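Local coordinates for protein pumilio homolog 23 (Arabidopsis thaliana, PDB 5WZJ) that binds RNA in a sequence-specific way through pumilio repeats, recognises 18S rRNA, and probably regulates translation and mRNA stability, at residues I15-F23 against A47-I58; D165-K173 against L231-L239. All coordinates share one frame; numbering follows the deposited sequence.

Contact 1 (I15-F23 against A47-I58)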
loop_
_atom_site.group_PDB
_atom_site.type_symbol
_atom_site.label_atom_id
_atom_site.label_comp_id
_atom_site.label_asym_id
_atom_site.label_seq_id
_atom_site.Cartn_x
_atom_site.Cartn_y
_atom_site.Cartn_z
ATOM N N ILE A 15 -10.219 38.562 17.847
ATOM C CA ILE A 15 -10.555 38.877 16.463
ATOM C C ILE A 15 -11.800 39.770 16.388
ATOM O O ILE A 15 -12.898 39.355 16.750
ATOM C CB ILE A 15 -10.740 37.587 15.651
ATOM C CG1 ILE A 15 -9.402 36.858 15.537
ATOM C CG2 ILE A 15 -11.323 37.883 14.274
ATOM C CD1 ILE A 15 -9.385 35.814 14.475
ATOM N N ASP A 16 -11.616 41.001 15.912
ATOM C CA ASP A 16 -12.685 41.987 15.869
ATOM C C ASP A 16 -13.585 41.758 14.656
ATOM O O ASP A 16 -13.221 41.031 13.729
ATOM C CB ASP A 16 -12.091 43.396 15.844
ATOM C CG ASP A 16 -11.028 43.563 14.775
ATOM O OD1 ASP A 16 -9.844 43.299 15.070
ATOM O OD2 ASP A 16 -11.376 43.955 13.642
ATOM N N PRO A 17 -14.780 42.359 14.646
ATOM C CA PRO A 17 -15.683 42.154 13.500
ATOM C C PRO A 17 -15.190 42.777 12.202
ATOM O O PRO A 17 -15.589 42.312 11.124
ATOM C CB PRO A 17 -16.999 42.795 13.968
ATOM C CG PRO A 17 -16.907 42.801 15.467
ATOM C CD PRO A 17 -15.461 43.032 15.767
ATOM N N GLU A 18 -14.357 43.824 12.258
ATOM C CA GLU A 18 -13.762 44.334 11.024
ATOM C C GLU A 18 -12.903 43.265 10.359
ATOM O O GLU A 18 -12.994 43.052 9.143
ATOM C CB GLU A 18 -12.930 45.590 11.296
ATOM C CG GLU A 18 -13.715 46.898 11.306
ATOM C CD GLU A 18 -14.307 47.235 12.671
ATOM O OE1 GLU A 18 -14.236 46.389 13.591
ATOM O OE2 GLU A 18 -14.840 48.357 12.822
ATOM N N THR A 19 -12.079 42.567 11.145
ATOM C CA THR A 19 -11.246 41.503 10.588
ATOM C C THR A 19 -12.101 40.378 10.009
ATOM O O THR A 19 -11.863 39.922 8.884
ATOM C CB THR A 19 -10.294 40.964 11.658
ATOM O OG1 THR A 19 -9.451 42.027 12.122
ATOM C CG2 THR A 19 -9.420 39.842 11.086
ATOM N N SER A 20 -13.109 39.926 10.765
ATOM C CA SER A 20 -14.041 38.920 10.257
ATOM C C SER A 20 -14.668 39.361 8.948
ATOM O O SER A 20 -14.687 38.607 7.965
ATOM C CB SER A 20 -15.142 38.642 11.283
ATOM O OG SER A 20 -14.633 37.974 12.415
ATOM N N LYS A 21 -15.212 40.582 8.923
ATOM C CA LYS A 21 -15.864 41.059 7.710
ATOM C C LYS A 21 -14.880 41.097 6.549
ATOM O O LYS A 21 -15.217 40.691 5.431
ATOM C CB LYS A 21 -16.491 42.440 7.945
ATOM C CG LYS A 21 -17.235 42.987 6.729
ATOM C CD LYS A 21 -18.479 43.772 7.137
ATOM C CE LYS A 21 -19.285 44.218 5.917
ATOM N NZ LYS A 21 -19.655 43.064 5.025
ATOM N N TYR A 22 -13.648 41.548 6.804
ATOM C CA TYR A 22 -12.667 41.639 5.725
ATOM C C TYR A 22 -12.441 40.282 5.069
ATOM O O TYR A 22 -12.560 40.145 3.845
ATOM C CB TYR A 22 -11.344 42.216 6.241
ATOM C CG TYR A 22 -10.271 42.208 5.163
ATOM C CD1 TYR A 22 -10.297 43.126 4.113
ATOM C CD2 TYR A 22 -9.257 41.261 5.178
ATOM C CE1 TYR A 22 -9.323 43.107 3.112
ATOM C CE2 TYR A 22 -8.284 41.231 4.189
ATOM C CZ TYR A 22 -8.317 42.152 3.160
ATOM O OH TYR A 22 -7.338 42.110 2.190
ATOM N N PHE A 23 -12.134 39.253 5.870
ATOM C CA PHE A 23 -11.821 37.958 5.272
ATOM C C PHE A 23 -13.055 37.276 4.696
ATOM O O PHE A 23 -12.956 36.570 3.682
ATOM C CB PHE A 23 -11.113 37.071 6.298
ATOM C CG PHE A 23 -9.709 37.509 6.566
ATOM C CD1 PHE A 23 -8.719 37.275 5.632
ATOM C CD2 PHE A 23 -9.392 38.219 7.714
ATOM C CE1 PHE A 23 -7.429 37.708 5.854
ATOM C CE2 PHE A 23 -8.102 38.644 7.942
ATOM C CZ PHE A 23 -7.119 38.389 7.009
ATOM N N ALA A 47 -4.384 40.086 0.724
ATOM C CA ALA A 47 -5.087 39.673 1.929
ATOM C C ALA A 47 -4.136 39.033 2.931
ATOM O O ALA A 47 -4.297 39.223 4.141
ATOM C CB ALA A 47 -6.237 38.732 1.568
ATOM N N LEU A 48 -3.128 38.296 2.452
ATOM C CA LEU A 48 -2.143 37.733 3.369
ATOM C C LEU A 48 -1.459 38.824 4.186
ATOM O O LEU A 48 -1.154 38.615 5.369
ATOM C CB LEU A 48 -1.114 36.906 2.598
ATOM C CG LEU A 48 -1.616 35.557 2.080
ATOM C CD1 LEU A 48 -0.534 34.842 1.270
ATOM C CD2 LEU A 48 -2.087 34.681 3.239
ATOM N N GLU A 49 -1.243 40.001 3.593
ATOM C CA GLU A 49 -0.630 41.093 4.342
ATOM C C GLU A 49 -1.465 41.476 5.553
ATOM O O GLU A 49 -0.916 41.897 6.575
ATOM C CB GLU A 49 -0.416 42.309 3.440
ATOM C CG GLU A 49 0.738 42.156 2.460
ATOM C CD GLU A 49 0.916 43.372 1.560
ATOM O OE1 GLU A 49 0.528 44.491 1.968
ATOM O OE2 GLU A 49 1.442 43.202 0.438
ATOM N N GLU A 50 -2.784 41.314 5.472
ATOM C CA GLU A 50 -3.638 41.645 6.604
ATOM C C GLU A 50 -3.514 40.656 7.755
ATOM O O GLU A 50 -4.133 40.876 8.801
ATOM C CB GLU A 50 -5.097 41.740 6.148
ATOM C CG GLU A 50 -5.319 42.841 5.144
ATOM C CD GLU A 50 -4.869 44.197 5.674
ATOM O OE1 GLU A 50 -5.209 44.523 6.838
ATOM O OE2 GLU A 50 -4.168 44.923 4.930
ATOM N N THR A 51 -2.751 39.573 7.601
ATOM C CA THR A 51 -2.504 38.679 8.721
ATOM C C THR A 51 -1.248 39.036 9.507
ATOM O O THR A 51 -0.984 38.400 10.531
ATOM C CB THR A 51 -2.391 37.220 8.242
ATOM O OG1 THR A 51 -1.210 37.060 7.444
ATOM C CG2 THR A 51 -3.613 36.817 7.423
ATOM N N ARG A 52 -0.467 40.022 9.066
ATOM C CA ARG A 52 0.816 40.288 9.713
ATOM C C ARG A 52 0.608 40.681 11.176
ATOM O O ARG A 52 -0.292 41.458 11.506
ATOM C CB ARG A 52 1.580 41.379 8.956
ATOM N N GLY A 53 1.415 40.097 12.065
ATOM C CA GLY A 53 1.282 40.340 13.488
ATOM C C GLY A 53 0.163 39.591 14.180
ATOM O O GLY A 53 -0.004 39.743 15.396
ATOM N N ARG A 54 -0.623 38.798 13.457
ATOM C CA ARG A 54 -1.677 38.021 14.096
ATOM C C ARG A 54 -1.898 36.722 13.342
ATOM O O ARG A 54 -3.026 36.225 13.243
ATOM C CB ARG A 54 -2.972 38.816 14.196
ATOM C CG ARG A 54 -3.214 39.662 13.009
ATOM C CD ARG A 54 -4.345 40.604 13.285
ATOM N NE ARG A 54 -4.947 41.050 12.040
ATOM C CZ ARG A 54 -6.158 41.585 11.955
ATOM N NH1 ARG A 54 -6.892 41.737 13.051
ATOM N NH2 ARG A 54 -6.633 41.959 10.773
ATOM N N GLU A 55 -0.815 36.171 12.792
ATOM C CA GLU A 55 -0.890 34.909 12.071
ATOM C C GLU A 55 -1.526 33.807 12.919
ATOM O O GLU A 55 -2.361 33.045 12.425
ATOM C CB GLU A 55 0.511 34.506 11.612
ATOM C CG GLU A 55 1.098 35.431 10.544
ATOM C CD GLU A 55 1.805 36.661 11.117
ATOM O OE1 GLU A 55 1.721 36.919 12.341
ATOM O OE2 GLU A 55 2.444 37.374 10.320
ATOM N N TYR A 56 -1.154 33.713 14.197
ATOM C CA TYR A 56 -1.683 32.628 15.021
ATOM C C TYR A 56 -3.186 32.774 15.213
ATOM O O TYR A 56 -3.939 31.799 15.077
ATOM C CB TYR A 56 -0.984 32.569 16.386
ATOM C CG TYR A 56 -1.663 31.572 17.313
ATOM C CD1 TYR A 56 -1.421 30.211 17.189
ATOM C CD2 TYR A 56 -2.570 31.989 18.285
ATOM C CE1 TYR A 56 -2.049 29.292 18.016
ATOM C CE2 TYR A 56 -3.208 31.071 19.115
ATOM C CZ TYR A 56 -2.940 29.727 18.970
ATOM O OH TYR A 56 -3.559 28.801 19.770
ATOM N N GLU A 57 -3.632 33.988 15.553
ATOM C CA GLU A 57 -5.045 34.224 15.826
ATOM C C GLU A 57 -5.887 33.946 14.593
ATOM O O GLU A 57 -6.957 33.335 14.682
ATOM C CB GLU A 57 -5.254 35.670 16.300
ATOM C CG GLU A 57 -4.643 36.022 17.648
ATOM C CD GLU A 57 -3.119 36.006 17.666
ATOM O OE1 GLU A 57 -2.491 36.191 16.601
ATOM O OE2 GLU A 57 -2.545 35.795 18.758
ATOM N N ILE A 58 -5.415 34.370 13.424
ATOM C CA ILE A 58 -6.230 34.175 12.231
ATOM C C ILE A 58 -6.194 32.718 11.770
ATOM O O ILE A 58 -7.232 32.145 11.403
ATOM C CB ILE A 58 -5.780 35.147 11.127
ATOM C CG1 ILE A 58 -6.132 36.575 11.562
ATOM C CG2 ILE A 58 -6.461 34.784 9.789
ATOM C CD1 ILE A 58 -5.361 37.642 10.865
#
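Arg54 reaches Thr19 with the end of its guanidinium group. Arg54 NH1 donates to Thr19 OG1 at 2.7 Å, and the hydroxyl lies 18° out of the guanidinium plane. NH2 of Arg54 adds a weak second bond to the same oxygen. Asp16 OD1 makes a long salt bridge to Arg54 NH1. Thr19 CG2 sits beside them, 3.5 Å from Arg54 NH2. Next to this polar group, the Phe23 ring enters between the two parts of 47-58. Phe23 CZ lies 3.9 Å from Thr51 CG2, and Phe23 CE2 lies 4.1 Å from Ile58 CD1. Tyr22 has CG anti to its backbone N (chi1 175°), which carries the ring toward Glu50 and Ala47. There Tyr22 CE2 meets Glu50 CG at 3.5 Å. Nearer the N-terminus, Ile15 CD1 rests 3.5 Å from Glu57 O. The contact joins the start of helix 17-31 to the turns between helix 37-49 and helix 55-59, where the first pumilio repeat begins. Helix 64-74 continues the apolar side, with Ile64 touching both Phe23 and Ile58. In the second shell, Asp16 is the N-cap of helix 17-31. Asp16 OD2 accepts from Thr19 N at 2.9 Å. Glu50 O accepts weak bonds from NE and NH2 of Arg54, at the edge of the guanidinium. Thr51 OG1 donates to Leu48 O at 2.6 Å, in the carbonyl plane.

Contact 2 (D165-K173 against L231-L239). With nucleotides of chain B.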
loop_
_atom_site.group_PDB
_atom_site.type_symbol
_atom_site.label_atom_id
_atom_site.label_comp_id
_atom_site.label_asym_id
_atom_site.label_seq_id
_atom_site.Cartn_x
_atom_site.Cartn_y
_atom_site.Cartn_z
ATOM N N ASP A 165 0.603 13.502 -2.884
ATOM C CA ASP A 165 0.250 12.720 -1.704
ATOM C C ASP A 165 0.193 11.242 -2.050
ATOM O O ASP A 165 -0.471 10.835 -3.007
ATOM C CB ASP A 165 -1.100 13.172 -1.134
ATOM C CG ASP A 165 -1.036 14.552 -0.499
ATOM O OD1 ASP A 165 0.076 15.120 -0.446
ATOM O OD2 ASP A 165 -2.082 15.051 -0.024
ATOM N N SER A 166 0.912 10.443 -1.273
ATOM C CA SER A 166 0.878 8.996 -1.397
ATOM C C SER A 166 0.373 8.423 -0.081
ATOM O O SER A 166 0.967 8.706 0.974
ATOM C CB SER A 166 2.266 8.448 -1.742
ATOM O OG SER A 166 2.409 7.116 -1.296
ATOM N N PRO A 167 -0.753 7.674 -0.078
ATOM C CA PRO A 167 -1.217 7.011 1.153
ATOM C C PRO A 167 -0.105 6.289 1.899
ATOM O O PRO A 167 0.010 6.395 3.125
ATOM C CB PRO A 167 -2.267 6.012 0.643
ATOM C CG PRO A 167 -2.642 6.476 -0.756
ATOM C CD PRO A 167 -1.784 7.658 -1.130
ATOM N N GLU A 168 0.727 5.560 1.149
ATOM C CA GLU A 168 1.789 4.764 1.754
ATOM C C GLU A 168 2.784 5.640 2.516
ATOM O O GLU A 168 3.274 5.250 3.581
ATOM C CB GLU A 168 2.491 3.950 0.668
ATOM C CG GLU A 168 3.536 2.978 1.178
ATOM C CD GLU A 168 4.485 2.543 0.083
ATOM O OE1 GLU A 168 5.597 3.115 -0.005
ATOM O OE2 GLU A 168 4.106 1.646 -0.703
ATOM N N LEU A 169 3.083 6.838 1.998
ATOM C CA LEU A 169 4.018 7.728 2.678
ATOM C C LEU A 169 3.484 8.266 4.009
ATOM O O LEU A 169 4.294 8.672 4.851
ATOM C CB LEU A 169 4.399 8.895 1.759
ATOM C CG LEU A 169 5.431 8.598 0.667
ATOM C CD1 LEU A 169 5.725 9.831 -0.175
ATOM C CD2 LEU A 169 6.709 8.067 1.292
ATOM N N TYR A 170 2.163 8.251 4.234
ATOM C CA TYR A 170 1.568 8.932 5.408
ATOM C C TYR A 170 0.995 8.180 6.668
ATOM O O TYR A 170 0.340 8.835 7.465
ATOM C CB TYR A 170 0.434 9.843 4.909
ATOM C CG TYR A 170 0.895 11.151 4.276
ATOM C CD1 TYR A 170 1.194 11.227 2.915
ATOM C CD2 TYR A 170 1.021 12.317 5.038
ATOM C CE1 TYR A 170 1.612 12.427 2.330
ATOM C CE2 TYR A 170 1.432 13.529 4.454
ATOM C CZ TYR A 170 1.722 13.568 3.105
ATOM O OH TYR A 170 2.130 14.744 2.527
ATOM N N GLY A 171 1.136 6.873 6.891
ATOM C CA GLY A 171 1.345 5.811 5.942
ATOM C C GLY A 171 0.157 4.865 6.120
ATOM O O GLY A 171 0.053 4.130 7.110
ATOM N N ALA A 172 -0.768 4.932 5.169
ATOM C CA ALA A 172 -1.919 4.049 5.118
ATOM C C ALA A 172 -1.569 2.770 4.360
ATOM O O ALA A 172 -0.513 2.656 3.731
ATOM C CB ALA A 172 -3.098 4.761 4.454
ATOM N N LYS A 173 -2.470 1.792 4.432
ATOM C CA LYS A 173 -2.338 0.615 3.586
ATOM C C LYS A 173 -2.637 0.976 2.131
ATOM O O LYS A 173 -3.266 1.997 1.824
ATOM C CB LYS A 173 -3.280 -0.505 4.047
ATOM C CG LYS A 173 -2.815 -1.298 5.269
ATOM C CD LYS A 173 -3.758 -2.470 5.557
ATOM C CE LYS A 173 -3.358 -3.229 6.819
ATOM N NZ LYS A 173 -4.342 -4.294 7.195
ATOM N N LEU A 231 4.146 7.559 13.496
ATOM C CA LEU A 231 3.738 7.919 12.141
ATOM C C LEU A 231 4.717 8.894 11.486
ATOM O O LEU A 231 5.031 8.760 10.297
ATOM C CB LEU A 231 2.325 8.513 12.172
ATOM C CG LEU A 231 1.210 7.469 12.295
ATOM C CD1 LEU A 231 -0.093 8.118 12.781
ATOM C CD2 LEU A 231 1.018 6.809 10.938
ATOM N N VAL A 232 5.179 9.898 12.234
ATOM C CA VAL A 232 6.191 10.817 11.716
ATOM C C VAL A 232 7.454 10.051 11.331
ATOM O O VAL A 232 7.995 10.219 10.231
ATOM C CB VAL A 232 6.497 11.916 12.752
ATOM C CG1 VAL A 232 7.684 12.777 12.280
ATOM C CG2 VAL A 232 5.248 12.796 12.999
ATOM N N LEU A 233 7.937 9.193 12.229
ATOM C CA LEU A 233 9.180 8.475 11.961
ATOM C C LEU A 233 9.025 7.473 10.817
ATOM O O LEU A 233 9.983 7.242 10.070
ATOM C CB LEU A 233 9.665 7.771 13.227
ATOM C CG LEU A 233 10.120 8.699 14.368
ATOM C CD1 LEU A 233 10.531 7.885 15.578
ATOM C CD2 LEU A 233 11.260 9.567 13.929
ATOM N N GLN A 234 7.839 6.873 10.663
ATOM C CA GLN A 234 7.583 6.007 9.512
ATOM C C GLN A 234 7.740 6.769 8.209
ATOM O O GLN A 234 8.410 6.301 7.280
ATOM C CB GLN A 234 6.176 5.420 9.580
ATOM C CG GLN A 234 5.973 4.390 10.696
ATOM C CD GLN A 234 4.500 4.104 10.898
ATOM O OE1 GLN A 234 3.771 3.836 9.933
ATOM N NE2 GLN A 234 4.037 4.212 12.136
ATOM N N THR A 235 7.106 7.939 8.114
ATOM C CA THR A 235 7.232 8.750 6.906
ATOM C C THR A 235 8.697 9.087 6.632
ATOM O O THR A 235 9.193 8.909 5.511
ATOM C CB THR A 235 6.375 10.012 7.042
ATOM O OG1 THR A 235 5.002 9.623 7.101
ATOM C CG2 THR A 235 6.576 10.960 5.868
ATOM N N ALA A 236 9.426 9.516 7.662
ATOM C CA ALA A 236 10.836 9.845 7.457
ATOM C C ALA A 236 11.617 8.645 6.924
ATOM O O ALA A 236 12.419 8.781 5.991
ATOM C CB ALA A 236 11.457 10.355 8.759
ATOM N N LEU A 237 11.386 7.453 7.482
ATOM C CA LEU A 237 12.164 6.303 7.027
ATOM C C LEU A 237 11.853 5.969 5.568
ATOM O O LEU A 237 12.766 5.674 4.786
ATOM C CB LEU A 237 11.901 5.098 7.925
ATOM C CG LEU A 237 12.497 5.149 9.330
ATOM C CD1 LEU A 237 11.795 4.136 10.233
ATOM C CD2 LEU A 237 14.000 4.861 9.283
ATOM N N ARG A 238 10.571 6.020 5.185
ATOM C CA ARG A 238 10.194 5.762 3.794
ATOM C C ARG A 238 10.870 6.738 2.842
ATOM O O ARG A 238 11.300 6.350 1.748
ATOM C CB ARG A 238 8.675 5.847 3.618
ATOM C CG ARG A 238 7.892 4.720 4.270
ATOM C CD ARG A 238 6.416 4.796 3.903
ATOM N NE ARG A 238 5.539 4.569 5.051
ATOM C CZ ARG A 238 5.003 3.392 5.369
ATOM N NH1 ARG A 238 5.260 2.312 4.621
ATOM N NH2 ARG A 238 4.215 3.298 6.444
ATOM N N LEU A 239 10.967 8.012 3.237
ATOM C CA LEU A 239 11.631 9.004 2.396
ATOM C C LEU A 239 13.132 8.733 2.258
ATOM O O LEU A 239 13.755 9.227 1.316
ATOM C CB LEU A 239 11.399 10.411 2.968
ATOM C CG LEU A 239 9.926 10.868 3.023
ATOM C CD1 LEU A 239 9.773 12.152 3.823
ATOM C CD2 LEU A 239 9.345 11.056 1.627
ATOM P P A B 8 -7.293 -1.140 14.760
ATOM O OP1 A B 8 -8.094 -0.513 15.839
ATOM O OP2 A B 8 -7.934 -1.509 13.484
ATOM O "O5'" A B 8 -6.079 -0.196 14.376
ATOM C "C5'" A B 8 -6.282 0.965 13.607
ATOM C "C4'" A B 8 -5.723 2.142 14.345
ATOM O "O4'" A B 8 -4.274 2.042 14.392
ATOM C "C3'" A B 8 -6.013 3.503 13.733
ATOM O "O3'" A B 8 -7.270 3.998 14.187
ATOM C "C2'" A B 8 -4.851 4.337 14.228
ATOM O "O2'" A B 8 -5.125 4.700 15.575
ATOM C "C1'" A B 8 -3.704 3.310 14.225
ATOM N N9 A B 8 -2.898 3.270 12.980
ATOM C C8 A B 8 -3.262 2.981 11.679
ATOM N N7 A B 8 -2.253 3.005 10.827
ATOM C C5 A B 8 -1.148 3.297 11.608
ATOM C C6 A B 8 0.228 3.450 11.331
ATOM N N6 A B 8 0.798 3.349 10.125
ATOM N N1 A B 8 1.041 3.739 12.375
ATOM C C2 A B 8 0.532 3.860 13.609
ATOM N N3 A B 8 -0.735 3.742 13.988
ATOM C C4 A B 8 -1.530 3.444 12.934
ATOM P P C B 9 -8.206 4.924 13.252
ATOM O OP1 C B 9 -9.508 5.080 13.948
ATOM O OP2 C B 9 -8.179 4.440 11.847
ATOM O "O5'" C B 9 -7.450 6.334 13.228
ATOM C "C5'" C B 9 -7.232 7.105 14.406
ATOM C "C4'" C B 9 -6.512 8.386 14.057
ATOM O "O4'" C B 9 -5.192 8.081 13.567
ATOM C "C3'" C B 9 -7.182 9.228 12.968
ATOM O "O3'" C B 9 -7.919 10.269 13.579
ATOM C "C2'" C B 9 -6.034 9.765 12.095
ATOM O "O2'" C B 9 -5.856 11.166 12.275
ATOM C "C1'" C B 9 -4.793 9.019 12.610
ATOM N N1 C B 9 -4.036 8.332 11.544
ATOM C C2 C B 9 -2.989 9.057 10.993
ATOM O O2 C B 9 -2.793 10.200 11.451
ATOM N N3 C B 9 -2.240 8.496 10.008
ATOM C C4 C B 9 -2.524 7.269 9.574
ATOM N N4 C B 9 -1.773 6.751 8.598
ATOM C C5 C B 9 -3.603 6.505 10.133
ATOM C C6 C B 9 -4.332 7.068 11.108
ATOM P P U B 5 -7.014 -5.180 2.716
ATOM O OP1 U B 5 -8.486 -5.254 2.868
ATOM O OP2 U B 5 -6.235 -3.998 3.163
ATOM O "O5'" U B 5 -6.371 -6.463 3.407
ATOM C "C5'" U B 5 -6.864 -7.764 3.112
ATOM C "C4'" U B 5 -6.481 -8.750 4.186
ATOM O "O4'" U B 5 -5.043 -8.959 4.148
ATOM C "C3'" U B 5 -6.807 -8.305 5.607
ATOM O "O3'" U B 5 -7.080 -9.458 6.386
ATOM C "C2'" U B 5 -5.488 -7.687 6.072
ATOM O "O2'" U B 5 -5.318 -7.654 7.472
ATOM C "C1'" U B 5 -4.473 -8.606 5.397
ATOM N N1 U B 5 -3.169 -7.986 5.126
ATOM C C2 U B 5 -2.054 -8.648 5.600
ATOM O O2 U B 5 -2.129 -9.678 6.239
ATOM N N3 U B 5 -0.851 -8.057 5.316
ATOM C C4 U B 5 -0.659 -6.891 4.609
ATOM O O4 U B 5 0.490 -6.497 4.439
ATOM C C5 U B 5 -1.857 -6.263 4.137
ATOM C C6 U B 5 -3.051 -6.821 4.398
#
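Arg238 lies against Glu168, Leu169 and Gly171. Arg238 CB packs on Leu169 CD2 at 3.8 Å. Arg238 CD then passes 3.2 Å from Glu168 O. The chain bends at chi3 (-136°), and one face of the guanidinium lies against that same carbonyl oxygen. NE is close to it, but the angle is too poor for a hydrogen bond. At the tip, NH1 approaches Glu168 CG, and Arg238 NH2 lies 3.8 Å from Gly171 CA. With an alanine here the CB contact to Leu169 would remain, but the Glu168 carbonyl and Gly171 CA would probably lose the guanidinium that covers them. One turn earlier, Thr235 OG1 donates a short hydrogen bond to Leu169 O at 2.5 Å, in the carbonyl plane. This is helix 227-239 of Pumilio 4, which presents side chains to RNA bases as in other PUF proteins. Gln234 reads the edge of A8 of chain B: Gln234 OE1 accepts from A8 N6 at 3.0 Å, and NE2 donates to N1. The loop adds backbone acceptors. Tyr170 O accepts from N4 of C9 of chain B at 3.2 Å, and Gly171 O takes a weak bond from N6 of A8 of chain B. Leu231 places CD2 by A8 and CD1 by C9, both of chain B.

How the contacts relate
Contact 1 precedes contact 2 along the chain, and neither overlaps the other. Their centres are about 34 Å apart, and their nearest atoms are about 19 Å apart, so they do not touch. The pumilio repeats pack into a right-handed superhelix like a half donut. Contact 1 lies at its N-terminal end, its centre about 41 Å from the centre of the chain. It joins helix 17-31 to the opening of Pumilio 1. The centre of contact 2 is about 10 Å from the chain centre. It links consecutive repeats, Pumilio 3 and helix 227-239 of Pumilio 4, where bases are read. They share no helix. The nearest atom of contact 1 is about 8 Å from the RNA.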